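Local coordinates for protein putative ABC transporter subunit, substrate-binding component (Rhodopseudomonas palustris, PDB 4EVQ) that binds 4-hydroxybenzoate and probably delivers such benzoate derivatives to an ABC transporter for uptake, at residues G170-F175 with V183-I188; S197-I202 with K224-A229. All coordinates share one frame; numbering follows the deposited sequence.

Interaction 1 (G170-F175 with V183-I188). With SO4 (sulfate ion), chain E.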
# COMPACT_ATOMS: atom_id res chain seq x y z
N GLY A 170 4.12 7.94 -12.53
CA GLY A 170 3.01 7.23 -13.16
C GLY A 170 1.87 8.16 -13.50
O GLY A 170 1.29 8.10 -14.58
N PHE A 171 1.51 9.02 -12.56
CA PHE A 171 0.49 10.01 -12.81
C PHE A 171 0.85 10.86 -14.03
O PHE A 171 0.01 11.12 -14.89
CB PHE A 171 0.34 10.90 -11.56
CG PHE A 171 -0.27 12.25 -11.87
CD1 PHE A 171 -1.63 12.38 -12.03
CD2 PHE A 171 0.53 13.34 -12.06
CE1 PHE A 171 -2.17 13.60 -12.47
CE2 PHE A 171 -0.02 14.56 -12.45
CZ PHE A 171 -1.38 14.66 -12.64
N LYS A 172 2.07 11.33 -14.10
CA LYS A 172 2.46 12.26 -15.17
C LYS A 172 2.36 11.53 -16.50
O LYS A 172 1.94 12.13 -17.49
CB LYS A 172 3.88 12.80 -14.98
CG LYS A 172 4.00 13.78 -13.85
CD LYS A 172 5.45 14.15 -13.56
CE LYS A 172 6.03 14.90 -14.64
NZ LYS A 172 7.47 15.20 -14.23
N LYS A 173 2.75 10.27 -16.56
CA LYS A 173 2.64 9.54 -17.80
C LYS A 173 1.24 9.45 -18.30
O LYS A 173 1.00 9.70 -19.48
CB LYS A 173 3.26 8.16 -17.67
CG LYS A 173 4.76 8.22 -17.53
CD LYS A 173 5.35 6.86 -17.25
CE LYS A 173 6.81 7.01 -16.84
NZ LYS A 173 7.34 5.78 -16.20
N SER A 174 0.27 9.12 -17.47
CA SER A 174 -1.09 9.00 -17.97
C SER A 174 -1.79 10.33 -18.13
O SER A 174 -2.68 10.46 -19.00
CB SER A 174 -1.92 8.05 -17.09
OG SER A 174 -2.08 8.62 -15.81
N PHE A 175 -1.39 11.33 -17.36
CA PHE A 175 -1.98 12.64 -17.50
C PHE A 175 -1.50 13.31 -18.77
O PHE A 175 -2.32 13.88 -19.53
CB PHE A 175 -1.63 13.49 -16.28
CG PHE A 175 -2.57 14.67 -16.06
CD1 PHE A 175 -3.85 14.49 -15.60
CD2 PHE A 175 -2.15 15.97 -16.34
CE1 PHE A 175 -4.71 15.57 -15.40
CE2 PHE A 175 -3.01 17.05 -16.10
CZ PHE A 175 -4.26 16.84 -15.63
N VAL A 183 2.19 21.33 -14.68
CA VAL A 183 2.94 22.58 -14.74
C VAL A 183 4.05 22.72 -13.70
O VAL A 183 4.92 23.57 -13.84
CB VAL A 183 2.02 23.80 -14.74
CG1 VAL A 183 1.08 23.75 -15.96
CG2 VAL A 183 1.25 23.96 -13.47
N LYS A 184 4.01 21.86 -12.68
CA LYS A 184 5.04 21.87 -11.66
C LYS A 184 4.93 20.61 -10.83
O LYS A 184 3.85 20.16 -10.55
CB LYS A 184 4.89 23.08 -10.75
CG LYS A 184 6.11 23.41 -9.90
CD LYS A 184 7.22 24.00 -10.70
CE LYS A 184 6.87 25.38 -11.21
NZ LYS A 184 8.00 26.01 -11.98
N ASP A 185 6.08 20.08 -10.44
CA ASP A 185 6.16 19.03 -9.43
C ASP A 185 6.87 19.62 -8.21
O ASP A 185 8.04 19.97 -8.30
CB ASP A 185 6.93 17.82 -9.95
CG ASP A 185 6.32 17.25 -11.20
OD1 ASP A 185 5.18 16.80 -11.17
OD2 ASP A 185 7.00 17.29 -12.24
N ILE A 186 6.16 19.72 -7.11
CA ILE A 186 6.72 20.26 -5.88
C ILE A 186 7.03 19.06 -4.96
O ILE A 186 6.21 18.13 -4.81
CB ILE A 186 5.70 21.21 -5.18
CG1 ILE A 186 5.29 22.35 -6.11
CG2 ILE A 186 6.24 21.72 -3.87
CD1 ILE A 186 4.15 23.21 -5.60
N THR A 187 8.19 19.11 -4.32
CA THR A 187 8.52 18.13 -3.33
C THR A 187 8.84 18.76 -1.98
O THR A 187 9.24 19.94 -1.88
CB THR A 187 9.63 17.15 -3.71
OG1 THR A 187 10.86 17.84 -3.87
CG2 THR A 187 9.27 16.40 -4.99
N ILE A 188 8.64 17.95 -0.98
CA ILE A 188 8.81 18.28 0.41
C ILE A 188 9.78 17.22 0.95
O ILE A 188 9.63 16.02 0.64
CB ILE A 188 7.38 18.10 1.13
CG1 ILE A 188 6.32 19.00 0.49
CG2 ILE A 188 7.46 18.36 2.56
CD1 ILE A 188 6.55 20.49 0.71
S SO4 E . 11.42 25.42 -10.67
O1 SO4 E . 12.40 25.09 -9.63
O2 SO4 E . 10.21 25.90 -9.98
O3 SO4 E . 11.14 24.27 -11.52
O4 SO4 E . 11.95 26.48 -11.54
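K172 on helix 162-177 and D185 on edge strand 181-188 meet through a single salt bridge, NZ of K172 lying 2.9 Å from OD2 of D185. The ammonium comes in on the syn side of that oxygen but 35° out of the carboxylate plane. The two side chains approach from opposite directions. A bend at chi3 (67°) turns CE and NZ of the lysine toward OD2, while CD of K172 lies alongside the other oxygen, 3.6 Å from OD1 of D185. OD1 is hydrogen-bonded by OG1 of T156 on the adjacent strand 153-159, which helps fix the rotation of the carboxylate. Shortening the lysine to an alanine would probably leave OD2 of D185 without its charged mate and the carboxylate held mainly through OD1 by T156. The bridge lies at the partly exposed surface; the tight packing is deeper, where F171 and F175 of the same helix touch each other and press on A154 and V182 of the sheet. K184, exposed and on the other face of the strand, has its NZ 3.0 Å from O2 of a sulfate probably taken from the crystallisation liquor. Helix and strand are the last two elements of a beta-alpha-beta crossover, the repeating motif of periplasmic binding protein lobes.

Interaction 2 (S197-I202 with K224-A229). With SO4 (sulfate ion), chain F.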
# COMPACT_ATOMS: atom_id res chain seq x y z
N SER A 197 4.15 26.94 2.23
CA SER A 197 4.80 27.52 1.07
C SER A 197 4.45 26.76 -0.22
O SER A 197 4.34 27.37 -1.28
CB SER A 197 6.30 27.68 1.29
OG SER A 197 6.92 26.43 1.48
N ALA A 198 4.30 25.44 -0.14
CA ALA A 198 3.86 24.70 -1.31
C ALA A 198 2.45 25.10 -1.73
O ALA A 198 2.17 25.20 -2.91
CB ALA A 198 3.91 23.19 -1.03
N LEU A 199 1.57 25.34 -0.76
CA LEU A 199 0.23 25.79 -1.05
C LEU A 199 0.20 27.19 -1.68
O LEU A 199 -0.57 27.42 -2.61
CB LEU A 199 -0.62 25.74 0.21
CG LEU A 199 -0.80 24.31 0.77
CD1 LEU A 199 -1.45 24.37 2.14
CD2 LEU A 199 -1.55 23.40 -0.13
N ALA A 200 1.08 28.08 -1.23
CA ALA A 200 1.17 29.40 -1.85
C ALA A 200 1.68 29.29 -3.28
O ALA A 200 1.20 29.97 -4.17
CB ALA A 200 2.10 30.29 -1.04
N GLU A 201 2.62 28.38 -3.52
CA GLU A 201 3.10 28.16 -4.87
C GLU A 201 2.01 27.59 -5.76
O GLU A 201 1.81 28.04 -6.88
CB GLU A 201 4.35 27.26 -4.89
CG GLU A 201 4.98 27.20 -6.27
CD GLU A 201 6.19 26.32 -6.38
OE1 GLU A 201 6.69 25.82 -5.35
OE2 GLU A 201 6.69 26.16 -7.53
N ILE A 202 1.28 26.60 -5.26
CA ILE A 202 0.13 26.08 -5.98
C ILE A 202 -0.85 27.18 -6.36
O ILE A 202 -1.26 27.26 -7.51
CB ILE A 202 -0.58 25.02 -5.13
CG1 ILE A 202 0.24 23.72 -5.16
CG2 ILE A 202 -2.02 24.74 -5.68
CD1 ILE A 202 -0.12 22.75 -4.07
N LYS A 224 -5.82 19.23 6.10
CA LYS A 224 -6.24 20.37 6.92
C LYS A 224 -5.67 21.65 6.37
O LYS A 224 -6.41 22.65 6.17
CB LYS A 224 -5.80 20.14 8.37
CG LYS A 224 -6.61 19.04 9.04
CD LYS A 224 -6.43 18.88 10.56
CE LYS A 224 -7.63 18.01 11.10
NZ LYS A 224 -7.76 17.76 12.57
N ASP A 225 -4.39 21.66 6.07
CA ASP A 225 -3.71 22.86 5.60
C ASP A 225 -4.25 23.25 4.22
O ASP A 225 -4.46 24.44 3.92
CB ASP A 225 -2.21 22.72 5.56
CG ASP A 225 -1.57 22.60 6.94
OD1 ASP A 225 -2.25 22.89 7.94
OD2 ASP A 225 -0.37 22.22 6.98
N TYR A 226 -4.45 22.28 3.35
CA TYR A 226 -4.94 22.53 1.99
C TYR A 226 -6.32 23.21 2.05
O TYR A 226 -6.57 24.19 1.35
CB TYR A 226 -4.99 21.21 1.23
CG TYR A 226 -5.30 21.34 -0.24
CD1 TYR A 226 -6.60 21.51 -0.69
CD2 TYR A 226 -4.30 21.29 -1.18
CE1 TYR A 226 -6.87 21.59 -2.05
CE2 TYR A 226 -4.55 21.39 -2.54
CZ TYR A 226 -5.86 21.55 -2.96
OH TYR A 226 -6.13 21.62 -4.30
N ALA A 227 -7.22 22.69 2.87
CA ALA A 227 -8.56 23.25 3.00
C ALA A 227 -8.44 24.65 3.56
O ALA A 227 -9.15 25.58 3.11
CB ALA A 227 -9.43 22.40 3.90
N ALA A 228 -7.56 24.88 4.51
CA ALA A 228 -7.48 26.21 5.14
C ALA A 228 -6.95 27.24 4.19
O ALA A 228 -7.18 28.46 4.41
CB ALA A 228 -6.64 26.15 6.37
N ALA A 229 -6.26 26.85 3.15
CA ALA A 229 -5.76 27.76 2.14
C ALA A 229 -6.83 28.28 1.19
O ALA A 229 -6.57 29.22 0.42
CB ALA A 229 -4.60 27.14 1.37
S SO4 F . -7.05 22.01 12.89
O1 SO4 F . -7.25 23.11 13.83
O2 SO4 F . -5.64 21.70 12.71
O3 SO4 F . -7.57 22.38 11.56
O4 SO4 F . -7.77 20.80 13.30
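L199 of helix 196-205 reaches across to helix 217-228 and divides its two methyls between different parts of the facing segment. Its CG stands beside the backbone N, anti to the carbonyl carbon (chi1 -63°), which sends the fork toward D225, Y226 and A229. CD2 of L199 goes to the aromatic side, 3.6 Å from CD2 of Y226; it meets the ring obliquely, and the two side chains cross at a slant. CD1 of L199 instead lies over the backbone of the facing helix, 3.5 Å from the carbonyl O of D225 and 3.9 Å from CB of the same residue. The methyl of A229 adds a looser touch, its CB 4.3 Å from CD1 of L199. No hydrogen bond joins the two segments; the CA atoms of L199 and Y226 lie 6.8 Å apart, and the side chain of L199 carries most of the contact. With CG anti to the backbone N (chi1 -172°), the Y226 ring is placed so that its CD2 meets the leucine, and its OH is hydrogen-bonded to the carbonyl O of I233. The carboxylate of D225 is engaged through OD2 in a salt bridge with K221, one turn earlier on its own helix. K224 has its NZ 3.1 Å from O4 of a sulfate probably from the crystallisation liquor. I202 and Y226 both rest on V210 of strand 209-213, while A198 and I202 lean on I186 of strand 181-188; helix 196-205 thus spans both strands, and helix 217-228 joins it over strand 209-213.

Interactions 1 and 2 belong to the same lobe, their centres about 17 Å apart, and follow one another along the chain. They share no helix or strand: interaction 1 ties helix 162-177 to strand 181-188, interaction 2 pairs helices 196-205 and 217-228. The first is a surface contact between charged groups; the second is partly buried and apolar, with two of its four touching residues buried. Strand 181-188 and helix 196-205, consecutive in the chain, connect them: CD1 of I186 lies 4.0 Å from CG1 of I202, and CG of K184 lies 3.7 Å from OE2 of E201. D185 and I186, neighbours on the strand, thus serve different helices.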